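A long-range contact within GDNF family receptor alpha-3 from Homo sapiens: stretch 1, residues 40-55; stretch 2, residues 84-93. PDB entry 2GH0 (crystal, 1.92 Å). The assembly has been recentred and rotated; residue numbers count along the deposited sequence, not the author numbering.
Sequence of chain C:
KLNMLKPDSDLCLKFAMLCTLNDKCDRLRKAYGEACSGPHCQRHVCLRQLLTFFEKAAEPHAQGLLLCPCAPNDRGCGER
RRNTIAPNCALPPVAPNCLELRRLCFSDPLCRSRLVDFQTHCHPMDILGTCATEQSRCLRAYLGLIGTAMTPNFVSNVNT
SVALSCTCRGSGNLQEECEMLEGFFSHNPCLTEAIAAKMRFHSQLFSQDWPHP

Stretch 1 (40-55) HCQRHVCLRQLLTFFE
Stretch 2, residues 84-93: TIAPNCALPP

Residues 43-55 of stretch 1 form a helix, with Gln42 at its N-cap, and its side carrying Cys46, Leu50 and Phe54 faces stretch 2, a loop that tightens into one short helical turn (87-90) behind the N-cap residue Ala86 (phi/psi 54/61). The chains run in opposite directions: Arg43 lies beside Ala90 (CA-CA 5.8 Å) and Leu50 beside Ile85 (CA-CA 7.4 Å), and 457 Å² is buried in all. Just before the helix, Cys41 (phi/psi 54/117, chi1 116°, between wells) points toward stretch 2 and closes a disulfide with Cys89 (chi1 t), SG to SG 2.0 Å, chi3 94°. Cys89 SG also packs on the helix, 3.4 Å from Cys46 CB; Cys46 (chi1 t) is itself bonded covalently elsewhere in the structure.

The small methyl of Ala90 is the bump at the centre. It sits in a hollow lined by Cys46 SG (4.2 Å from Ala90 CB), Leu47 CD1 (3.8 Å from Ala90 CB) and Leu50 CD1 (3.9 Å from Ala90 CB). Leu50 (m, t) also sets its CD2 4.0 Å from Ile85 CB, and one turn further Phe54 (chi1 m, chi2 99°) meets Ile85 (p, t) with its ring edge, Phe54 CE1 to Ile85 CG2 4.4 Å; branched aliphatic and aromatic groups fill this wider end.

Arg43 leaves the helix sideways, extended (t, t, t, chi4 -101°), so that its end reaches stretch 2. Arg43 CG passes 3.1 Å from Cys89 O, and Arg43 NE donates a hydrogen bond to Ala90 O (2.9 Å, N-H...O 149°), a carbonyl at the end of the turn. Pro92 (C-gamma exo) covers one guanidinium face, its CD 3.5 Å from Arg43 NH2. A water donates to Ala90 O (3.2 Å from the water O) and accepts a weak bond from Arg43 NH2 (3.3 Å from the water O).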

ATOM      1  N   HIS C  40      -2.672  33.230  10.760  1.00 51.67           N
ATOM      2  CA  HIS C  40      -1.259  33.179  10.420  1.00 52.25           C
ATOM      3  C   HIS C  40      -0.926  34.213   9.327  1.00 51.89           C
ATOM      4  O   HIS C  40      -0.921  35.415   9.565  1.00 53.14           O
ATOM      5  CB  HIS C  40      -0.907  31.767   9.890  1.00 53.44           C
ATOM      6  CG  HIS C  40      -1.232  30.624  10.826  1.00 55.66           C
ATOM      7  ND1 HIS C  40      -2.511  30.127  10.989  1.00 57.64           N
ATOM      8  CD2 HIS C  40      -0.429  29.837  11.587  1.00 57.68           C
ATOM      9  CE1 HIS C  40      -2.486  29.113  11.839  1.00 58.58           C
ATOM     10  NE2 HIS C  40      -1.234  28.915  12.217  1.00 58.64           N
ATOM     11  N   CYS C  41      -0.711  33.706   8.113  1.00 50.06           N
ATOM     12  CA  CYS C  41      -0.230  34.411   6.936  1.00 47.48           C
ATOM     13  C   CYS C  41       1.081  35.178   7.095  1.00 45.95           C
ATOM     14  O   CYS C  41       1.207  36.111   7.895  1.00 46.16           O
ATOM     15  CB  CYS C  41      -1.343  35.224   6.230  1.00 47.12           C
ATOM     16  SG  CYS C  41      -1.099  37.025   6.231  1.00 49.03           S
ATOM     17  N   GLN C  42       2.075  34.747   6.335  1.00 44.33           N
ATOM     18  CA  GLN C  42       3.288  35.522   6.146  1.00 43.98           C
ATOM     19  C   GLN C  42       2.925  36.548   5.094  1.00 42.41           C
ATOM     20  O   GLN C  42       2.665  36.173   3.958  1.00 41.12           O
ATOM     21  CB  GLN C  42       4.429  34.641   5.635  1.00 44.49           C
ATOM     22  CG  GLN C  42       5.091  33.753   6.723  1.00 48.49           C
ATOM     23  CD  GLN C  42       4.223  32.566   7.084  1.00 53.39           C
ATOM     24  OE1 GLN C  42       3.476  32.056   6.233  1.00 57.94           O
ATOM     25  NE2 GLN C  42       4.301  32.115   8.346  1.00 55.56           N
ATOM     26  N   ARG C  43       2.921  37.833   5.453  1.00 40.94           N
ATOM     27  CA  ARG C  43       2.335  38.817   4.548  1.00 40.70           C
ATOM     28  C   ARG C  43       3.109  38.931   3.230  1.00 39.17           C
ATOM     29  O   ARG C  43       2.517  39.146   2.176  1.00 37.19           O
ATOM     30  CB  ARG C  43       2.183  40.178   5.245  1.00 41.16           C
ATOM     31  CG  ARG C  43       1.510  41.234   4.407  1.00 42.00           C
ATOM     32  CD  ARG C  43       1.411  42.562   5.195  1.00 42.95           C
ATOM     33  NE  ARG C  43       1.343  43.676   4.271  1.00 50.75           N
ATOM     34  CZ  ARG C  43       2.378  44.460   3.962  1.00 57.29           C
ATOM     35  NH1 ARG C  43       3.575  44.247   4.530  1.00 56.95           N
ATOM     36  NH2 ARG C  43       2.210  45.468   3.082  1.00 59.51           N
ATOM     37  N   HIS C  44       4.438  38.817   3.305  1.00 38.56           N
ATOM     38  CA  HIS C  44       5.286  38.929   2.111  1.00 37.94           C
ATOM     39  C   HIS C  44       5.105  37.767   1.109  1.00 36.29           C
ATOM     40  O   HIS C  44       5.267  37.947  -0.108  1.00 34.70           O
ATOM     41  CB  HIS C  44       6.751  39.089   2.499  1.00 39.12           C
ATOM     42  CG  HIS C  44       7.323  37.914   3.223  1.00 41.95           C
ATOM     43  ND1 HIS C  44       7.184  37.730   4.586  1.00 44.71           N
ATOM     44  CD2 HIS C  44       8.074  36.876   2.778  1.00 46.32           C
ATOM     45  CE1 HIS C  44       7.816  36.624   4.942  1.00 45.91           C
ATOM     46  NE2 HIS C  44       8.368  36.088   3.866  1.00 44.83           N
ATOM     47  N   VAL C  45       4.762  36.595   1.621  1.00 34.31           N
ATOM     48  CA  VAL C  45       4.528  35.456   0.746  1.00 34.50           C
ATOM     49  C   VAL C  45       3.173  35.666   0.081  1.00 33.42           C
ATOM     50  O   VAL C  45       3.032  35.460  -1.093  1.00 33.16           O
ATOM     51  CB  VAL C  45       4.548  34.127   1.499  1.00 35.14           C
ATOM     52  CG1 VAL C  45       4.327  32.955   0.525  1.00 34.29           C
ATOM     53  CG2 VAL C  45       5.870  33.970   2.192  1.00 32.73           C
ATOM     54  N   CYS C  46       2.186  36.107   0.845  1.00 33.76           N
ATOM     55  CA  CYS C  46       0.850  36.415   0.244  1.00 33.55           C
ATOM     56  C   CYS C  46       0.974  37.453  -0.860  1.00 34.01           C
ATOM     57  O   CYS C  46       0.438  37.311  -1.968  1.00 33.53           O
ATOM     58  CB  CYS C  46      -0.090  36.863   1.361  1.00 33.93           C
ATOM     59  SG  CYS C  46      -1.658  37.590   0.805  1.00 35.89           S
ATOM     60  N   LEU C  47       1.735  38.510  -0.584  1.00 33.38           N
ATOM     61  CA  LEU C  47       1.886  39.604  -1.552  1.00 34.04           C
ATOM     62  C   LEU C  47       2.552  39.056  -2.829  1.00 32.14           C
ATOM     63  O   LEU C  47       2.154  39.388  -3.923  1.00 33.98           O
ATOM     64  CB  LEU C  47       2.778  40.698  -0.904  1.00 33.93           C
ATOM     65  CG  LEU C  47       2.227  41.993  -0.367  1.00 36.58           C
ATOM     66  CD1 LEU C  47       0.681  42.117  -0.208  1.00 38.31           C
ATOM     67  CD2 LEU C  47       3.152  42.555   0.809  1.00 35.03           C
ATOM     68  N   ARG C  48       3.565  38.228  -2.681  1.00 32.89           N
ATOM     69  CA  ARG C  48       4.302  37.671  -3.809  1.00 33.56           C
ATOM     70  C   ARG C  48       3.387  36.742  -4.654  1.00 34.57           C
ATOM     71  O   ARG C  48       3.431  36.759  -5.887  1.00 35.28           O
ATOM     72  CB  ARG C  48       5.496  36.849  -3.294  1.00 35.22           C
ATOM     73  CG  ARG C  48       6.318  36.180  -4.389  1.00 39.49           C
ATOM     74  CD  ARG C  48       6.904  37.254  -5.336  1.00 46.79           C
ATOM     75  NE  ARG C  48       6.134  37.315  -6.594  1.00 49.00           N
ATOM     76  CZ  ARG C  48       6.421  38.107  -7.627  1.00 49.27           C
ATOM     77  NH1 ARG C  48       7.465  38.944  -7.590  1.00 52.24           N
ATOM     78  NH2 ARG C  48       5.690  38.029  -8.717  1.00 49.65           N
ATOM     79  N   GLN C  49       2.540  35.976  -3.985  1.00 33.33           N
ATOM     80  CA  GLN C  49       1.571  35.093  -4.734  1.00 32.71           C
ATOM     81  C   GLN C  49       0.488  35.900  -5.444  1.00 32.31           C
ATOM     82  O   GLN C  49      -0.001  35.502  -6.520  1.00 31.71           O
ATOM     83  CB  GLN C  49       0.973  34.025  -3.800  1.00 32.17           C
ATOM     84  CG  GLN C  49       2.029  33.019  -3.287  1.00 34.68           C
ATOM     85  CD  GLN C  49       2.724  32.344  -4.481  1.00 41.00           C
ATOM     86  OE1 GLN C  49       2.076  31.732  -5.321  1.00 48.91           O
ATOM     87  NE2 GLN C  49       4.017  32.535  -4.596  1.00 46.94           N
ATOM     88  N   LEU C  50       0.073  37.019  -4.857  1.00 31.54           N
ATOM     89  CA  LEU C  50      -0.829  37.976  -5.546  1.00 31.68           C
ATOM     90  C   LEU C  50      -0.188  38.559  -6.813  1.00 31.22           C
ATOM     91  O   LEU C  50      -0.831  38.615  -7.894  1.00 32.10           O
ATOM     92  CB  LEU C  50      -1.313  39.101  -4.577  1.00 31.81           C
ATOM     93  CG  LEU C  50      -2.375  38.647  -3.556  1.00 32.11           C
ATOM     94  CD1 LEU C  50      -2.501  39.716  -2.524  1.00 34.63           C
ATOM     95  CD2 LEU C  50      -3.762  38.424  -4.213  1.00 31.01           C
ATOM     96  N   LEU C  51       1.062  38.982  -6.702  1.00 31.86           N
ATOM     97  CA  LEU C  51       1.765  39.554  -7.841  1.00 32.24           C
ATOM     98  C   LEU C  51       1.856  38.543  -8.971  1.00 30.32           C
ATOM     99  O   LEU C  51       1.600  38.874 -10.147  1.00 30.73           O
ATOM    100  CB  LEU C  51       3.164  40.010  -7.436  1.00 33.79           C
ATOM    101  CG  LEU C  51       3.223  41.371  -6.694  1.00 34.40           C
ATOM    102  CD1 LEU C  51       4.598  41.486  -6.094  1.00 39.29           C
ATOM    103  CD2 LEU C  51       2.936  42.542  -7.615  1.00 36.27           C
ATOM    104  N   THR C  52       2.196  37.319  -8.621  1.00 31.20           N
ATOM    105  CA  THR C  52       2.293  36.226  -9.630  1.00 30.90           C
ATOM    106  C   THR C  52       0.952  35.974 -10.261  1.00 30.91           C
ATOM    107  O   THR C  52       0.862  35.768 -11.483  1.00 31.40           O
ATOM    108  CB  THR C  52       2.764  34.963  -8.967  1.00 30.79           C
ATOM    109  OG1 THR C  52       4.075  35.235  -8.453  1.00 32.00           O
ATOM    110  CG2 THR C  52       2.825  33.806  -9.949  1.00 33.54           C
ATOM    111  N   PHE C  53      -0.102  36.006  -9.450  1.00 29.94           N
ATOM    112  CA  PHE C  53      -1.430  35.701  -9.987  1.00 31.27           C
ATOM    113  C   PHE C  53      -1.777  36.688 -11.099  1.00 32.03           C
ATOM    114  O   PHE C  53      -2.226  36.293 -12.138  1.00 33.86           O
ATOM    115  CB  PHE C  53      -2.553  35.765  -8.903  1.00 30.66           C
ATOM    116  CG  PHE C  53      -3.938  35.568  -9.496  1.00 32.07           C
ATOM    117  CD1 PHE C  53      -4.383  34.292  -9.770  1.00 33.62           C
ATOM    118  CD2 PHE C  53      -4.743  36.673  -9.839  1.00 36.41           C
ATOM    119  CE1 PHE C  53      -5.637  34.053 -10.352  1.00 32.06           C
ATOM    120  CE2 PHE C  53      -6.009  36.494 -10.436  1.00 33.91           C
ATOM    121  CZ  PHE C  53      -6.449  35.153 -10.702  1.00 34.33           C
ATOM    122  N   PHE C  54      -1.654  37.996 -10.862  1.00 32.37           N
ATOM    123  CA  PHE C  54      -2.041  38.949 -11.892  1.00 32.32           C
ATOM    124  C   PHE C  54      -1.035  38.966 -13.067  1.00 33.25           C
ATOM    125  O   PHE C  54      -1.381  39.317 -14.191  1.00 33.74           O
ATOM    126  CB  PHE C  54      -2.259  40.350 -11.259  1.00 31.56           C
ATOM    127  CG  PHE C  54      -3.445  40.377 -10.405  1.00 32.06           C
ATOM    128  CD1 PHE C  54      -3.348  40.250  -9.030  1.00 33.45           C
ATOM    129  CD2 PHE C  54      -4.698  40.400 -11.015  1.00 30.87           C
ATOM    130  CE1 PHE C  54      -4.505  40.201  -8.259  1.00 35.80           C
ATOM    131  CE2 PHE C  54      -5.857  40.350 -10.277  1.00 32.60           C
ATOM    132  CZ  PHE C  54      -5.786  40.220  -8.908  1.00 35.50           C
ATOM    133  N   GLU C  55       0.200  38.633 -12.784  1.00 32.77           N
ATOM    134  CA  GLU C  55       1.179  38.500 -13.812  1.00 36.22           C
ATOM    135  C   GLU C  55       0.923  37.331 -14.793  1.00 36.82           C
ATOM    136  O   GLU C  55       1.147  37.483 -16.011  1.00 38.00           O
ATOM    137  CB  GLU C  55       2.530  38.317 -13.163  1.00 36.99           C
ATOM    138  CG  GLU C  55       3.592  38.250 -14.100  1.00 43.09           C
ATOM    139  CD  GLU C  55       4.935  38.359 -13.405  1.00 52.48           C
ATOM    140  OE1 GLU C  55       4.976  38.356 -12.128  1.00 49.58           O
ATOM    141  OE2 GLU C  55       5.950  38.456 -14.151  1.00 55.12           O
ATOM    142  N   THR C  84     -11.644  39.164  -1.946  1.00 32.84           N
ATOM    143  CA  THR C  84     -11.034  38.340  -2.968  1.00 32.67           C
ATOM    144  C   THR C  84      -9.511  38.334  -2.941  1.00 33.85           C
ATOM    145  O   THR C  84      -8.923  37.257  -3.128  1.00 33.93           O
ATOM    146  CB  THR C  84     -11.645  38.617  -4.360  1.00 33.48           C
ATOM    147  OG1 THR C  84     -12.987  38.145  -4.346  1.00 33.29           O
ATOM    148  CG2 THR C  84     -10.869  37.918  -5.475  1.00 33.14           C
ATOM    149  N   ILE C  85      -8.860  39.495  -2.704  1.00 32.61           N
ATOM    150  CA  ILE C  85      -7.397  39.539  -2.600  1.00 35.13           C
ATOM    151  C   ILE C  85      -6.874  39.305  -1.181  1.00 34.85           C
ATOM    152  O   ILE C  85      -5.699  39.562  -0.892  1.00 35.84           O
ATOM    153  CB  ILE C  85      -6.755  40.888  -3.190  1.00 35.82           C
ATOM    154  CG1 ILE C  85      -7.212  42.199  -2.477  1.00 43.17           C
ATOM    155  CG2 ILE C  85      -6.962  40.994  -4.719  1.00 40.97           C
ATOM    156  CD1 ILE C  85      -6.462  43.381  -2.890  1.00 46.92           C
ATOM    157  N   ALA C  86      -7.748  38.842  -0.284  1.00 35.05           N
ATOM    158  CA  ALA C  86      -7.362  38.583   1.132  1.00 34.35           C
ATOM    159  C   ALA C  86      -6.720  39.841   1.805  1.00 35.17           C
ATOM    160  O   ALA C  86      -5.572  39.773   2.261  1.00 34.36           O
ATOM    161  CB  ALA C  86      -6.394  37.374   1.206  1.00 33.74           C
ATOM    162  N   PRO C  87      -7.461  40.971   1.899  1.00 35.09           N
ATOM    163  CA  PRO C  87      -6.862  42.244   2.415  1.00 35.82           C
ATOM    164  C   PRO C  87      -6.417  42.146   3.905  1.00 36.49           C
ATOM    165  O   PRO C  87      -5.422  42.803   4.350  1.00 36.66           O
ATOM    166  CB  PRO C  87      -7.992  43.298   2.198  1.00 35.02           C
ATOM    167  CG  PRO C  87      -9.311  42.460   2.168  1.00 34.72           C
ATOM    168  CD  PRO C  87      -8.890  41.123   1.539  1.00 35.07           C
ATOM    169  N   ASN C  88      -7.115  41.309   4.681  1.00 37.25           N
ATOM    170  CA  ASN C  88      -6.728  41.098   6.102  1.00 39.38           C
ATOM    171  C   ASN C  88      -5.338  40.491   6.227  1.00 39.09           C
ATOM    172  O   ASN C  88      -4.720  40.573   7.267  1.00 39.37           O
ATOM    173  CB  ASN C  88      -7.767  40.230   6.820  1.00 40.16           C
ATOM    174  CG  ASN C  88      -9.103  40.971   7.011  1.00 44.41           C
ATOM    175  OD1 ASN C  88      -9.118  42.179   7.241  1.00 51.84           O
ATOM    176  ND2 ASN C  88     -10.213  40.251   6.923  1.00 46.65           N
ATOM    177  N   CYS C  89      -4.868  39.855   5.155  1.00 39.31           N
ATOM    178  CA  CYS C  89      -3.511  39.406   5.104  1.00 38.59           C
ATOM    179  C   CYS C  89      -2.594  40.346   4.350  1.00 38.48           C
ATOM    180  O   CYS C  89      -1.472  40.585   4.811  1.00 37.76           O
ATOM    181  CB  CYS C  89      -3.388  38.021   4.465  1.00 40.07           C
ATOM    182  SG  CYS C  89      -1.628  37.558   4.340  1.00 42.24           S
ATOM    183  N   ALA C  90      -3.031  40.798   3.172  1.00 36.38           N
ATOM    184  CA  ALA C  90      -2.196  41.535   2.218  1.00 37.32           C
ATOM    185  C   ALA C  90      -1.873  42.948   2.720  1.00 38.43           C
ATOM    186  O   ALA C  90      -0.840  43.497   2.383  1.00 39.33           O
ATOM    187  CB  ALA C  90      -2.897  41.640   0.865  1.00 37.28           C
ATOM    188  N   LEU C  91      -2.774  43.525   3.493  1.00 38.30           N
ATOM    189  CA  LEU C  91      -2.619  44.942   3.916  1.00 40.24           C
ATOM    190  C   LEU C  91      -2.199  45.045   5.373  1.00 41.48           C
ATOM    191  O   LEU C  91      -2.702  44.292   6.203  1.00 41.09           O
ATOM    192  CB  LEU C  91      -3.927  45.686   3.663  1.00 39.65           C
ATOM    193  CG  LEU C  91      -4.540  45.565   2.254  1.00 40.99           C
ATOM    194  CD1 LEU C  91      -5.892  46.311   2.196  1.00 41.18           C
ATOM    195  CD2 LEU C  91      -3.597  46.158   1.291  1.00 41.85           C
ATOM    196  N   PRO C  92      -1.278  46.002   5.694  1.00 43.65           N
ATOM    197  CA  PRO C  92      -0.895  46.312   7.069  1.00 45.04           C
ATOM    198  C   PRO C  92      -2.126  46.571   7.910  1.00 45.39           C
ATOM    199  O   PRO C  92      -3.077  47.111   7.414  1.00 45.90           O
ATOM    200  CB  PRO C  92      -0.067  47.592   6.918  1.00 45.29           C
ATOM    201  CG  PRO C  92       0.569  47.453   5.570  1.00 45.68           C
ATOM    202  CD  PRO C  92      -0.543  46.834   4.719  1.00 43.66           C
ATOM    203  N   PRO C  93      -2.122  46.157   9.183  1.00 46.92           N
ATOM    204  CA  PRO C  93      -3.338  46.428   9.982  1.00 47.05           C
ATOM    205  C   PRO C  93      -3.452  47.902  10.409  1.00 47.12           C
ATOM    206  O   PRO C  93      -4.555  48.366  10.766  1.00 48.10           O
ATOM    207  CB  PRO C  93      -3.162  45.526  11.201  1.00 47.08           C
ATOM    208  CG  PRO C  93      -1.661  45.400  11.344  1.00 48.09           C
ATOM    209  CD  PRO C  93      -1.098  45.422   9.943  1.00 46.28           C
TER
HETATM  210  O   HOH W   1       0.145  45.906   0.523  1.00 44.78           O